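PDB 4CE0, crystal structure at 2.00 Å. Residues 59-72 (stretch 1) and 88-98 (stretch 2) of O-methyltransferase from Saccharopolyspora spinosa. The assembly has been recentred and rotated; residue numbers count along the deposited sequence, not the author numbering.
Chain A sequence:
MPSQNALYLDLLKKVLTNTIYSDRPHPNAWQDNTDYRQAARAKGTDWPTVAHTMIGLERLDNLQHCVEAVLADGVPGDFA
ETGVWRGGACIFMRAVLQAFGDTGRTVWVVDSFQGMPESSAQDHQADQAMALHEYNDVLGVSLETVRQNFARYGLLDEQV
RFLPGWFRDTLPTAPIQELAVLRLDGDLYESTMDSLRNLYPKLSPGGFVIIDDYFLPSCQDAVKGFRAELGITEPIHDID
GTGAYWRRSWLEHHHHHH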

# COMPACT_ATOMS: atom_id res chain seq x y z
N ARG A 59 13.80 10.14 -2.49
CA ARG A 59 14.31 10.31 -1.12
C ARG A 59 13.86 9.17 -0.18
O ARG A 59 14.55 8.81 0.77
CB ARG A 59 13.99 11.71 -0.62
CG ARG A 59 14.57 12.79 -1.57
CD ARG A 59 15.02 14.03 -0.86
NE ARG A 59 13.94 14.82 -0.28
CZ ARG A 59 13.19 15.68 -0.96
NH1 ARG A 59 13.36 15.85 -2.26
NH2 ARG A 59 12.27 16.38 -0.33
N LEU A 60 12.72 8.55 -0.45
CA LEU A 60 12.30 7.39 0.33
C LEU A 60 13.23 6.22 -0.01
O LEU A 60 13.56 5.40 0.86
CB LEU A 60 10.85 7.02 0.05
CG LEU A 60 9.74 7.73 0.81
CD1 LEU A 60 8.43 7.33 0.19
CD2 LEU A 60 9.76 7.43 2.30
N ASP A 61 13.71 6.16 -1.27
CA ASP A 61 14.65 5.10 -1.65
C ASP A 61 15.97 5.32 -0.94
O ASP A 61 16.67 4.37 -0.53
CB ASP A 61 14.94 5.07 -3.16
CG ASP A 61 13.74 4.63 -4.00
OD1 ASP A 61 12.77 4.06 -3.47
OD2 ASP A 61 13.80 4.85 -5.23
N ASN A 62 16.37 6.56 -0.81
CA ASN A 62 17.60 6.83 -0.07
C ASN A 62 17.43 6.39 1.37
O ASN A 62 18.33 5.77 2.00
CB ASN A 62 17.96 8.32 -0.16
CG ASN A 62 18.99 8.73 0.88
OD1 ASN A 62 18.64 9.23 1.95
ND2 ASN A 62 20.25 8.48 0.58
N LEU A 63 16.26 6.68 1.93
CA LEU A 63 16.02 6.35 3.35
C LEU A 63 16.11 4.84 3.54
O LEU A 63 16.72 4.35 4.49
CB LEU A 63 14.68 6.91 3.79
CG LEU A 63 14.29 6.80 5.27
CD1 LEU A 63 15.40 7.22 6.17
CD2 LEU A 63 13.05 7.68 5.54
N GLN A 64 15.56 4.09 2.59
CA GLN A 64 15.59 2.64 2.66
C GLN A 64 17.04 2.11 2.56
O GLN A 64 17.41 1.20 3.28
CB GLN A 64 14.78 2.03 1.52
CG GLN A 64 14.77 0.47 1.55
CD GLN A 64 13.80 -0.13 0.56
OE1 GLN A 64 12.96 0.56 0.00
NE2 GLN A 64 13.92 -1.44 0.32
N HIS A 65 17.83 2.67 1.64
CA HIS A 65 19.25 2.29 1.45
C HIS A 65 20.00 2.48 2.75
O HIS A 65 20.71 1.57 3.21
CB HIS A 65 19.90 3.17 0.37
CG HIS A 65 21.39 2.98 0.23
ND1 HIS A 65 22.31 3.68 0.99
CD2 HIS A 65 22.11 2.16 -0.57
CE1 HIS A 65 23.53 3.30 0.66
NE2 HIS A 65 23.44 2.38 -0.29
N CYS A 66 19.82 3.64 3.39
CA CYS A 66 20.50 3.92 4.67
C CYS A 66 20.07 2.99 5.82
O CYS A 66 20.89 2.48 6.57
CB CYS A 66 20.30 5.39 5.08
SG CYS A 66 21.06 6.59 3.92
N VAL A 67 18.77 2.83 6.01
CA VAL A 67 18.27 2.00 7.08
C VAL A 67 18.76 0.57 6.83
O VAL A 67 19.18 -0.09 7.78
CB VAL A 67 16.71 2.03 7.12
CG1 VAL A 67 16.14 0.97 8.10
CG2 VAL A 67 16.22 3.46 7.44
N GLU A 68 18.70 0.10 5.57
CA GLU A 68 19.09 -1.29 5.27
C GLU A 68 20.57 -1.53 5.52
O GLU A 68 20.96 -2.62 5.95
CB GLU A 68 18.71 -1.70 3.83
CG GLU A 68 17.21 -2.08 3.70
CD GLU A 68 16.77 -2.46 2.30
OE1 GLU A 68 17.65 -2.61 1.43
OE2 GLU A 68 15.55 -2.62 2.08
N ALA A 69 21.38 -0.51 5.28
CA ALA A 69 22.83 -0.61 5.41
C ALA A 69 23.20 -0.70 6.87
O ALA A 69 24.05 -1.51 7.28
CB ALA A 69 23.53 0.59 4.75
N VAL A 70 22.55 0.14 7.66
CA VAL A 70 22.73 0.13 9.11
C VAL A 70 22.36 -1.22 9.73
O VAL A 70 23.03 -1.70 10.66
CB VAL A 70 21.87 1.24 9.72
CG1 VAL A 70 21.31 0.86 11.05
CG2 VAL A 70 22.67 2.58 9.79
N LEU A 71 21.26 -1.80 9.25
CA LEU A 71 20.82 -3.11 9.73
C LEU A 71 21.81 -4.21 9.30
O LEU A 71 22.19 -5.04 10.12
CB LEU A 71 19.42 -3.45 9.22
CG LEU A 71 18.25 -2.61 9.72
CD1 LEU A 71 16.96 -3.22 9.19
CD2 LEU A 71 18.21 -2.47 11.24
N ALA A 72 22.25 -4.22 8.04
CA ALA A 72 23.17 -5.27 7.58
C ALA A 72 24.57 -5.13 8.19
O ALA A 72 25.22 -6.12 8.50
CB ALA A 72 23.27 -5.26 6.16
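Stretch 2 88-98: GACIFMRAVLQ

Stretch 2 (88-98) is helical throughout and packs against the helix of stretch 1 (59-72), the two running in broadly the same direction with a signed crossing angle of -38° and their axes 10.2 Å apart at closest approach. Regular i to i+4 backbone bonds hold stretch 2 in shape, from Phe-92 N to Gly-88 O (2.9 Å) through Gln-98 N to Arg-94 O (3.0 Å). No hydrogen bond crosses between the helices; the contact is made mainly by apolar side chains and buries 499 Å² in total.

Gly-88 opens the stretch without a side chain. Ala-89, whose CA lies 7.1 Å from the CA of Leu-60, meets Leu-63: CD2 of Leu-63 is 3.7 Å from Ala-89 O and 4.1 Å from Ala-89 CB. Cys-90 points away, and Ile-91 is out of reach. Phe-92, in the t rotamer (chi1 -174°), points toward stretch 1 and gives up more area to the contact than any other residue. Its CG lies 3.9 Å from Leu-60 CD2 and its CE2 3.6 Å from Leu-60 O, while at the ring edge CZ is 3.6 Å from Gln-64 OE1 and CD2 is 4.2 Å from Leu-63 CG. Gln-64 is itself tied along its own helix, NE2 donating to Glu-68 OE2 at 2.7 Å.

One residue on, Met-93 leaves sideways and places CG 3.8 Å from Leu-63 CD2 and 4.3 Å from Val-67 CG2, so a single methylene touches residues one turn apart. Arg-94 and Ala-95 make no contact. Val-96, one turn beyond Phe-92, again points toward stretch 1; its CG1 packs tightly on Val-67 CG1 at 3.5 Å and reaches Glu-68 CG at 4.3 Å. Leu-97 starts sideways, but its end comes nearer, bringing CD2 to 4.1 Å from Leu-71 CD2. Gln-98 lies beyond the contact.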

# COMPACT_ATOMS: atom_id res chain seq x y z
N GLY A 88 5.10 10.40 7.39
CA GLY A 88 5.32 9.41 6.36
C GLY A 88 6.71 8.80 6.35
O GLY A 88 6.88 7.57 6.25
N ALA A 89 7.72 9.64 6.45
CA ALA A 89 9.10 9.16 6.46
C ALA A 89 9.36 8.29 7.68
O ALA A 89 10.05 7.29 7.60
CB ALA A 89 10.06 10.31 6.41
N CYS A 90 8.83 8.71 8.82
CA CYS A 90 8.96 7.92 10.03
C CYS A 90 8.18 6.63 9.96
O CYS A 90 8.65 5.59 10.45
CB CYS A 90 8.45 8.74 11.21
SG CYS A 90 9.58 10.07 11.68
N ILE A 91 6.99 6.68 9.40
CA ILE A 91 6.24 5.43 9.14
C ILE A 91 7.10 4.47 8.31
O ILE A 91 7.20 3.27 8.63
CB ILE A 91 4.91 5.71 8.44
CG1 ILE A 91 3.98 6.44 9.40
CG2 ILE A 91 4.21 4.42 8.01
CD1 ILE A 91 2.83 7.11 8.72
N PHE A 92 7.74 5.00 7.28
CA PHE A 92 8.59 4.17 6.44
C PHE A 92 9.74 3.53 7.20
O PHE A 92 9.95 2.34 7.08
CB PHE A 92 9.14 4.94 5.25
CG PHE A 92 9.88 4.08 4.30
CD1 PHE A 92 9.18 3.17 3.50
CD2 PHE A 92 11.27 4.13 4.23
CE1 PHE A 92 9.86 2.35 2.62
CE2 PHE A 92 11.96 3.32 3.36
CZ PHE A 92 11.25 2.43 2.53
N MET A 93 10.44 4.30 8.03
CA MET A 93 11.54 3.70 8.80
C MET A 93 11.00 2.59 9.70
O MET A 93 11.62 1.54 9.85
CB MET A 93 12.26 4.76 9.64
CG MET A 93 12.89 5.82 8.84
SD MET A 93 14.00 6.86 9.80
CE MET A 93 12.81 7.90 10.56
N ARG A 94 9.86 2.82 10.30
CA ARG A 94 9.26 1.80 11.17
C ARG A 94 8.90 0.57 10.33
O ARG A 94 9.02 -0.58 10.78
CB ARG A 94 8.04 2.33 11.89
CG ARG A 94 7.21 1.26 12.68
CD ARG A 94 7.94 0.67 13.87
NE ARG A 94 7.26 -0.51 14.44
CZ ARG A 94 7.55 -1.78 14.13
NH1 ARG A 94 8.48 -2.07 13.22
NH2 ARG A 94 6.91 -2.77 14.71
N ALA A 95 8.51 0.81 9.09
CA ALA A 95 8.10 -0.31 8.23
C ALA A 95 9.32 -1.12 7.78
O ALA A 95 9.24 -2.34 7.64
CB ALA A 95 7.31 0.18 7.05
N VAL A 96 10.46 -0.46 7.58
CA VAL A 96 11.65 -1.22 7.22
C VAL A 96 12.04 -2.19 8.36
O VAL A 96 12.28 -3.39 8.11
CB VAL A 96 12.82 -0.33 6.85
CG1 VAL A 96 13.99 -1.19 6.44
CG2 VAL A 96 12.43 0.63 5.72
N LEU A 97 12.09 -1.69 9.60
CA LEU A 97 12.28 -2.55 10.78
C LEU A 97 11.31 -3.72 10.80
O LEU A 97 11.69 -4.86 11.09
CB LEU A 97 12.10 -1.75 12.08
CG LEU A 97 13.06 -0.59 12.32
CD1 LEU A 97 12.75 0.06 13.67
CD2 LEU A 97 14.50 -1.06 12.24
N GLN A 98 10.03 -3.44 10.56
CA GLN A 98 9.04 -4.50 10.44
C GLN A 98 9.42 -5.46 9.32
O GLN A 98 9.27 -6.67 9.49
CB GLN A 98 7.66 -3.89 10.13
CG GLN A 98 6.52 -4.90 10.08
CD GLN A 98 6.28 -5.55 11.43
OE1 GLN A 98 6.04 -6.75 11.51
NE2 GLN A 98 6.35 -4.75 12.49